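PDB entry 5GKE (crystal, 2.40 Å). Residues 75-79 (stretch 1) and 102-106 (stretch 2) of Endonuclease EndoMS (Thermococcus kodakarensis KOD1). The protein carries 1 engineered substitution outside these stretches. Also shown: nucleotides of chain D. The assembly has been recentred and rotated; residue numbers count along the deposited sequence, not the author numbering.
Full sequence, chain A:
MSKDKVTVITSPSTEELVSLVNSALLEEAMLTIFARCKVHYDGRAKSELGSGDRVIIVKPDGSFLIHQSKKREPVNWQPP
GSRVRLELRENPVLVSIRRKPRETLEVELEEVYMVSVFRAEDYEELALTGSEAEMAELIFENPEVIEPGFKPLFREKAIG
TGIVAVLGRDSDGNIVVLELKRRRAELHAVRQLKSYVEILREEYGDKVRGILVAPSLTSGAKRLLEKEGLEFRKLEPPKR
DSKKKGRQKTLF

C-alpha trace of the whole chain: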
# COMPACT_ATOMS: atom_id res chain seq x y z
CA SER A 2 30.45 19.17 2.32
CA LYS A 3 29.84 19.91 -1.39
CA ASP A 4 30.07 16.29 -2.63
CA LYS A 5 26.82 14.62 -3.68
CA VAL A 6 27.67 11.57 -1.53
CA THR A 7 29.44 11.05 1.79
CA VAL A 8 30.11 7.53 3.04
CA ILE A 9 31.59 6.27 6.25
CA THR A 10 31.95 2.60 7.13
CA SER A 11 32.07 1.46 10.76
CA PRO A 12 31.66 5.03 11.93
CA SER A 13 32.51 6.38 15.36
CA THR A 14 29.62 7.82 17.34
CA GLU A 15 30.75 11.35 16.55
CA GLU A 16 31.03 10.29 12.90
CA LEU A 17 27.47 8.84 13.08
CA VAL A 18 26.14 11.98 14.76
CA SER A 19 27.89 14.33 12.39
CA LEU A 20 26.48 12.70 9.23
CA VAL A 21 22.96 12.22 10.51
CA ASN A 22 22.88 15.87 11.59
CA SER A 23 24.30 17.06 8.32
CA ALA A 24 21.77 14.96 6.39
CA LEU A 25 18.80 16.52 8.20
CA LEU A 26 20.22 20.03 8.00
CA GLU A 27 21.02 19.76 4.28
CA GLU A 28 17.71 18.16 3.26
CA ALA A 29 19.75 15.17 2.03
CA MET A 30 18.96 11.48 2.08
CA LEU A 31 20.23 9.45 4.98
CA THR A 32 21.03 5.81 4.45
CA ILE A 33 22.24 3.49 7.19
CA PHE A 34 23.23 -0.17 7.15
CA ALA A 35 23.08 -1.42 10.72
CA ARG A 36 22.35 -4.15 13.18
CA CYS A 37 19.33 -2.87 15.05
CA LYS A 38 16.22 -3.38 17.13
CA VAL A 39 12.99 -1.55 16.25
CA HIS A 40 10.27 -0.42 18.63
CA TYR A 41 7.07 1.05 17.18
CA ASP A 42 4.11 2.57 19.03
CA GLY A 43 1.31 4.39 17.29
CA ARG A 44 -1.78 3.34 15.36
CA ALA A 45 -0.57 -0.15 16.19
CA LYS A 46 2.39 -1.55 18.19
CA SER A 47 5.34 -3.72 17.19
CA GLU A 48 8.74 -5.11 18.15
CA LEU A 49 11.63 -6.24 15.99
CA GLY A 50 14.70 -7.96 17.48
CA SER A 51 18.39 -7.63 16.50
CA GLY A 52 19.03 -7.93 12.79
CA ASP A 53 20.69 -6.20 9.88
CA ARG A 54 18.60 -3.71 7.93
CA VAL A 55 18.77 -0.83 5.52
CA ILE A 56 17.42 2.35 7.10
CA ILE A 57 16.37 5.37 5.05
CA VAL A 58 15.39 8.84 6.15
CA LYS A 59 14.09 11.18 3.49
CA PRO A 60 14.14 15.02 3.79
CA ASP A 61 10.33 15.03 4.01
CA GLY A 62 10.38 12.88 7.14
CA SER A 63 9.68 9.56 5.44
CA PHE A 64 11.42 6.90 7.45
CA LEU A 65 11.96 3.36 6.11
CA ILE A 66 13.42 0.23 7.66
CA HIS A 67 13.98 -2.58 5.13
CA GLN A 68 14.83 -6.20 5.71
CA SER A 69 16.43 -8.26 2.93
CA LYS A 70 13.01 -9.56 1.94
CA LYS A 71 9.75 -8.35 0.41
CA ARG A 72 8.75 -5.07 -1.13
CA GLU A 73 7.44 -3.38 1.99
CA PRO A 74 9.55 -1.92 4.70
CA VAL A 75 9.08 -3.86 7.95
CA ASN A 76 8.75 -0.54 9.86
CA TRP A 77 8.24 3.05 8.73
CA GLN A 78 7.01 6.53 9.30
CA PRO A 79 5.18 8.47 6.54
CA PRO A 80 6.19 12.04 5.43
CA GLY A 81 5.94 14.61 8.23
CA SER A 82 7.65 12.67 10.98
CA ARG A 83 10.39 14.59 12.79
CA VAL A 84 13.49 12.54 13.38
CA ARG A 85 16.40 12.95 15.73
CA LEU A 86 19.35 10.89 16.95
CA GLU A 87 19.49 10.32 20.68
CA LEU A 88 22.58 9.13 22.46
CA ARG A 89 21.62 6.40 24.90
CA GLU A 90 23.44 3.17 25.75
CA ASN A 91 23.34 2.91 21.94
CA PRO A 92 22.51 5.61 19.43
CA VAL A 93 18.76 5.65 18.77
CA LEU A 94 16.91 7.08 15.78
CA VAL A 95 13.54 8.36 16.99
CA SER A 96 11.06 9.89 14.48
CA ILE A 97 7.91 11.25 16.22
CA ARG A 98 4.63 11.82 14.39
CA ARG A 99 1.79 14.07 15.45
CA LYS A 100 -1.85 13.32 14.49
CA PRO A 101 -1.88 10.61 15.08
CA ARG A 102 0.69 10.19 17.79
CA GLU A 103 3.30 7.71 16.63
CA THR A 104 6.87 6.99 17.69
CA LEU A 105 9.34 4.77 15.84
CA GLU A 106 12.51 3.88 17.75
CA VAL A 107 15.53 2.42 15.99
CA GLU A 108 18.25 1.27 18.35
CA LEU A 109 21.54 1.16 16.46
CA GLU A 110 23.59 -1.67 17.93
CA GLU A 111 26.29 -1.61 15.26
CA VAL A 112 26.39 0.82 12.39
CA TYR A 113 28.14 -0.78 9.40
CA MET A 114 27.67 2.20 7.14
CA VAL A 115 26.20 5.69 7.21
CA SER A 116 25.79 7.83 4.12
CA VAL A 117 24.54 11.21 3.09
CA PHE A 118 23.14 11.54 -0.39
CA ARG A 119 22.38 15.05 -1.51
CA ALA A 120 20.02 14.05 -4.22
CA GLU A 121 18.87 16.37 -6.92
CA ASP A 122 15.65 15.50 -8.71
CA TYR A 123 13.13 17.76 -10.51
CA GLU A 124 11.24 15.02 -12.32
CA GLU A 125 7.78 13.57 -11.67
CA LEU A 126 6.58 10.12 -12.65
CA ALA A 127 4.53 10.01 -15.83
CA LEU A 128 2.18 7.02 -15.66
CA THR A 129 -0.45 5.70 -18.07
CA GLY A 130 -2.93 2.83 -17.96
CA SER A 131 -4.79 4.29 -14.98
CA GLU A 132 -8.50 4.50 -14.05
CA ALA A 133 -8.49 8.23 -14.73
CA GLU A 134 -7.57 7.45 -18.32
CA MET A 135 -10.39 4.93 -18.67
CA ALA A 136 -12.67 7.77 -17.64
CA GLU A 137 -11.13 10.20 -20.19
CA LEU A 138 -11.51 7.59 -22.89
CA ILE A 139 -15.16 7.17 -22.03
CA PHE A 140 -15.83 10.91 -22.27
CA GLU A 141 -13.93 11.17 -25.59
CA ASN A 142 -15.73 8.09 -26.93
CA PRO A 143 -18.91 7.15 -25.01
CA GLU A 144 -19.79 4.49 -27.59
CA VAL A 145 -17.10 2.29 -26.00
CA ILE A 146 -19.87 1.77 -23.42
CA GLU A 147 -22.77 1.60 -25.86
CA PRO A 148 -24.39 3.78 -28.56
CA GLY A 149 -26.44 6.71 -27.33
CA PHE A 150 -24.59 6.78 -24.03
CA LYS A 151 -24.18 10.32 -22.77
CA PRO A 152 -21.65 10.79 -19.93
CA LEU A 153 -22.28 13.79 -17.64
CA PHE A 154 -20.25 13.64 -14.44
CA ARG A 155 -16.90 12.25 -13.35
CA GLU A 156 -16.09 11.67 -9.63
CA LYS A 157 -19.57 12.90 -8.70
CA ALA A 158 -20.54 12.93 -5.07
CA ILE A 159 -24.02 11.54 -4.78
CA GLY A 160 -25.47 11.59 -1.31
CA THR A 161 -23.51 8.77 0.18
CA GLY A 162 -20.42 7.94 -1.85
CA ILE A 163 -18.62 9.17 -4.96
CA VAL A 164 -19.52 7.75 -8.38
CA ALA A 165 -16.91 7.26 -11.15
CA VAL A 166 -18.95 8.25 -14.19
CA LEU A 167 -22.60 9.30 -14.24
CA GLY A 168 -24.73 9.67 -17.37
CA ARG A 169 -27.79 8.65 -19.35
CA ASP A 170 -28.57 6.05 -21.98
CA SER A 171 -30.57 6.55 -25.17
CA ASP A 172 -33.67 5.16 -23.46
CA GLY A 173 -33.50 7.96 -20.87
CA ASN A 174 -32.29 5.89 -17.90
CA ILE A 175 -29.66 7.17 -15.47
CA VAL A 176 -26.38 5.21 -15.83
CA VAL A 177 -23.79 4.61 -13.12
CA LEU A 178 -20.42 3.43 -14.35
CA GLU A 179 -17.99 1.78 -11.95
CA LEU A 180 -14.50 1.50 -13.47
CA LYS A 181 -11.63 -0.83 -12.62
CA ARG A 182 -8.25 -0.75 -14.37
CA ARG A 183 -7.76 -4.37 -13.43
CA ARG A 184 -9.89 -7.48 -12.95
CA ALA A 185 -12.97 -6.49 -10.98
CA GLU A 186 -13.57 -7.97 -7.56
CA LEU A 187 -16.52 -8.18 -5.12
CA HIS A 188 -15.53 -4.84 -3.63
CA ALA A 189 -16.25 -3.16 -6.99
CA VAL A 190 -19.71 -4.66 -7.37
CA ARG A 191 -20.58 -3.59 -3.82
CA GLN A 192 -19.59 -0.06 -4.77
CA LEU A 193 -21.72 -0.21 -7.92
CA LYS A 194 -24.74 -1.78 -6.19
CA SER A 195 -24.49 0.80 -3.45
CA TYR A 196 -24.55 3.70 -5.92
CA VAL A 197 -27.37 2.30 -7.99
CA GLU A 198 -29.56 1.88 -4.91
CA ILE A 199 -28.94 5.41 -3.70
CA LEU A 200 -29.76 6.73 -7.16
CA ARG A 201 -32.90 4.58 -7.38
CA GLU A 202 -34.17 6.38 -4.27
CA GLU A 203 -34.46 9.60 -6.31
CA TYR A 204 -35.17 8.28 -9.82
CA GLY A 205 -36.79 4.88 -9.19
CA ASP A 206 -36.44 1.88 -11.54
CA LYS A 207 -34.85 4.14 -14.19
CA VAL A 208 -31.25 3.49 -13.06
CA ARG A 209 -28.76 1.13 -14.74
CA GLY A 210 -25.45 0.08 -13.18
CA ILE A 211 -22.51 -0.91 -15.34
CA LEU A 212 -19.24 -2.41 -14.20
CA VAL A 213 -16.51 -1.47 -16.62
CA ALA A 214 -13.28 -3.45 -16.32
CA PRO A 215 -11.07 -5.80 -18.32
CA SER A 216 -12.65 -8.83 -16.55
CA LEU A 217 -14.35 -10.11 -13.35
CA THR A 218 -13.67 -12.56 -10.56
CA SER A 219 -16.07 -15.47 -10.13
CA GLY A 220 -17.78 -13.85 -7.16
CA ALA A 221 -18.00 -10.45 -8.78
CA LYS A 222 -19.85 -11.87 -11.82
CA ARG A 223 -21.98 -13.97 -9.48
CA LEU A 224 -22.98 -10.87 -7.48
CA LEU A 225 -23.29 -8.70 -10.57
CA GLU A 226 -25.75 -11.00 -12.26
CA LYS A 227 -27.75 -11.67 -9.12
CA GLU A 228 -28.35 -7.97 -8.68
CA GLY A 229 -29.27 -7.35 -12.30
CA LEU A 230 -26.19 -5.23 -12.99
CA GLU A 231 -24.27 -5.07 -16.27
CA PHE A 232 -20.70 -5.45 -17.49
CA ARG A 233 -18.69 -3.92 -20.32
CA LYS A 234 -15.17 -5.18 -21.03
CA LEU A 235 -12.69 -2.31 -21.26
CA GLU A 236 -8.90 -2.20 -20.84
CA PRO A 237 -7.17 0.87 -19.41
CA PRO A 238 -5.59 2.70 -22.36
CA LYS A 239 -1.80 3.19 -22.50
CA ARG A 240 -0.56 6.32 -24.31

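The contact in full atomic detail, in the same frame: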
# COMPACT_ATOMS: atom_id res chain seq x y z
N VAL A 75 9.65 -3.22 6.77
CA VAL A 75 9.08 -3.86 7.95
C VAL A 75 8.56 -2.83 8.97
O VAL A 75 7.60 -3.08 9.69
CB VAL A 75 10.12 -4.79 8.62
CG1 VAL A 75 11.35 -4.00 8.98
CG2 VAL A 75 9.53 -5.48 9.85
N ASN A 76 9.21 -1.66 9.03
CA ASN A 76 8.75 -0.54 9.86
C ASN A 76 8.96 0.78 9.11
O ASN A 76 9.81 0.87 8.21
CB ASN A 76 9.48 -0.48 11.20
CG ASN A 76 8.94 -1.48 12.22
OD1 ASN A 76 9.62 -2.41 12.62
ND2 ASN A 76 7.71 -1.26 12.66
N TRP A 77 8.14 1.77 9.43
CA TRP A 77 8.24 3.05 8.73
C TRP A 77 7.56 4.17 9.47
O TRP A 77 6.76 3.95 10.38
CB TRP A 77 7.65 2.97 7.32
CG TRP A 77 6.15 2.84 7.37
CD1 TRP A 77 5.23 3.84 7.25
CD2 TRP A 77 5.41 1.65 7.59
NE1 TRP A 77 3.97 3.35 7.38
CE2 TRP A 77 4.05 1.99 7.60
CE3 TRP A 77 5.76 0.31 7.79
CZ2 TRP A 77 3.03 1.06 7.79
CZ3 TRP A 77 4.76 -0.62 7.98
CH2 TRP A 77 3.41 -0.24 7.98
N GLN A 78 7.88 5.39 9.07
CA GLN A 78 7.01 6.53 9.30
C GLN A 78 6.79 7.23 7.97
O GLN A 78 7.70 7.33 7.17
CB GLN A 78 7.60 7.50 10.31
CG GLN A 78 7.53 7.05 11.75
CD GLN A 78 6.17 7.32 12.39
OE1 GLN A 78 5.14 6.85 11.91
NE2 GLN A 78 6.17 8.09 13.49
N PRO A 79 5.56 7.70 7.73
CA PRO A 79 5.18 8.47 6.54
C PRO A 79 5.69 9.92 6.62
O PRO A 79 6.07 10.36 7.71
CB PRO A 79 3.65 8.38 6.56
CG PRO A 79 3.31 8.20 7.99
CD PRO A 79 4.40 7.36 8.58
N ARG A 102 -0.55 10.30 17.07
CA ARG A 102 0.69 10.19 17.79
C ARG A 102 1.32 8.85 17.47
O ARG A 102 0.73 7.80 17.71
CB ARG A 102 0.48 10.35 19.29
CG ARG A 102 1.73 10.92 19.98
CD ARG A 102 2.03 10.24 21.34
NE ARG A 102 1.87 8.77 21.38
CZ ARG A 102 2.78 7.87 21.00
NH1 ARG A 102 3.95 8.25 20.50
NH2 ARG A 102 2.52 6.57 21.11
N GLU A 103 2.53 8.91 16.93
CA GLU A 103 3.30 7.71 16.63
C GLU A 103 4.78 7.93 16.90
O GLU A 103 5.34 8.96 16.50
CB GLU A 103 3.09 7.31 15.17
CG GLU A 103 1.65 6.99 14.80
CD GLU A 103 1.53 6.24 13.49
OE1 GLU A 103 1.20 5.03 13.53
OE2 GLU A 103 1.75 6.86 12.43
N THR A 104 5.43 6.98 17.56
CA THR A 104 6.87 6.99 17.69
C THR A 104 7.48 5.72 17.12
O THR A 104 6.95 4.62 17.30
CB THR A 104 7.34 7.16 19.15
OG1 THR A 104 6.64 6.24 19.99
CG2 THR A 104 7.07 8.56 19.63
N LEU A 105 8.60 5.88 16.41
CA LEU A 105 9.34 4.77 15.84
C LEU A 105 10.77 4.77 16.40
O LEU A 105 11.54 5.62 16.08
CB LEU A 105 9.36 4.89 14.31
CG LEU A 105 10.04 3.77 13.54
CD1 LEU A 105 9.45 2.44 13.97
CD2 LEU A 105 9.87 3.96 12.04
N GLU A 106 11.15 3.81 17.22
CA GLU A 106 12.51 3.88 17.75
C GLU A 106 13.43 2.87 17.09
O GLU A 106 13.15 1.66 17.09
CB GLU A 106 12.51 3.67 19.26
CG GLU A 106 12.10 4.89 20.04
CD GLU A 106 12.23 4.70 21.53
OE1 GLU A 106 12.17 3.54 21.99
OE2 GLU A 106 12.41 5.71 22.25
P DG D 8 -0.15 -3.29 9.40
OP1 DG D 8 1.22 -3.31 8.81
OP2 DG D 8 -0.68 -4.53 10.01
O5' DG D 8 -0.16 -2.14 10.50
C5' DG D 8 -1.35 -1.84 11.21
C4' DG D 8 -1.51 -0.35 11.38
O4' DG D 8 -0.34 0.17 12.06
C3' DG D 8 -1.62 0.44 10.07
O3' DG D 8 -2.46 1.55 10.25
C2' DG D 8 -0.19 0.88 9.81
C1' DG D 8 0.34 1.09 11.22
N9 DG D 8 1.77 0.83 11.32
C8 DG D 8 2.38 -0.39 11.33
N7 DG D 8 3.67 -0.33 11.41
C5 DG D 8 3.94 1.04 11.44
C6 DG D 8 5.17 1.72 11.52
O6 DG D 8 6.31 1.23 11.58
N1 DG D 8 5.00 3.10 11.52
C2 DG D 8 3.78 3.74 11.46
N2 DG D 8 3.82 5.08 11.48
N3 DG D 8 2.62 3.11 11.38
C4 DG D 8 2.77 1.76 11.38

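The two strands, 76-78 and 103-106, approach to 7.8 Å between axes, with an angle of 131° between their N-to-C directions. They run roughly, but not closely, antiparallel, and the nearest CA pair is Gln78 CA and Leu105 CA, 7.2 Å apart. At that spacing the contact depends on side chains reaching across, and no clear hydrogen bond joins the two stretches. The buried surface is modest, 261 Å² summed over both sides.

Val75 lies out of reach: its CG1 is 8.4 Å from Leu105 CD1. The contact begins at Asn76, whose CA-to-CB bond points toward the opposing strand. Its CB packs against Leu105 CD1 at 4.0 Å, an apolar touch that leaves the amide free for the nucleotide. With chi1 in the m well, Asn76 ND2 donates to O6 of DG8 at 3.1 Å, with a nearly straight N-H...acceptor angle of 173°.

Trp77 turns its CA-to-CB bond away from stretch 2, so its contact there is made by the main chain: Trp77 C lies 3.5 Å from Leu105 CD2. The same backbone contacts the guanine. Trp77 N donates to DG8 O6 at 2.9 Å and 172°, giving that oxygen a second donor beside Asn76 ND2. Trp77 O is 2.3 Å from DG8 N1, shorter than an ordinary hydrogen bond. The indole, at chi1 70° (p), lays one face over the base on the side of DG8 N7.

Gln78 covers the most ground in stretch 1, with 80 Å² of its area covered by stretch 2, matched by 85 Å² on Leu105. Its CA-to-CB bond points sideways, yet chi1 and chi2, both m, bring the end of the chain nearer to stretch 2. Gln78 CG meets Leu105 CB at 3.8 Å, while Gln78 NE2 lies 3.2 Å from Glu103 O. Gln78 OE1 and Glu103 OE2 are 3.4 Å apart, but as two acceptors they do not bond to each other. Both instead face the guanine amino group: DG8 N2 donates to Glu103 OE2 at 2.9 Å and 145°, and Gln78 OE1 sits 2.2 Å from DG8 N2, also shorter than an ordinary hydrogen bond.

Pro79 ends the stretch without a direct contact to stretch 2, although its CD comes within 3.7 Å of DG8 N2. The geometry thus describes a small contact in which Leu105 packs against Asn76, Trp77 and Gln78, with the end of Gln78 beside Glu103, next to a guanine whose edge is approached by both stretches.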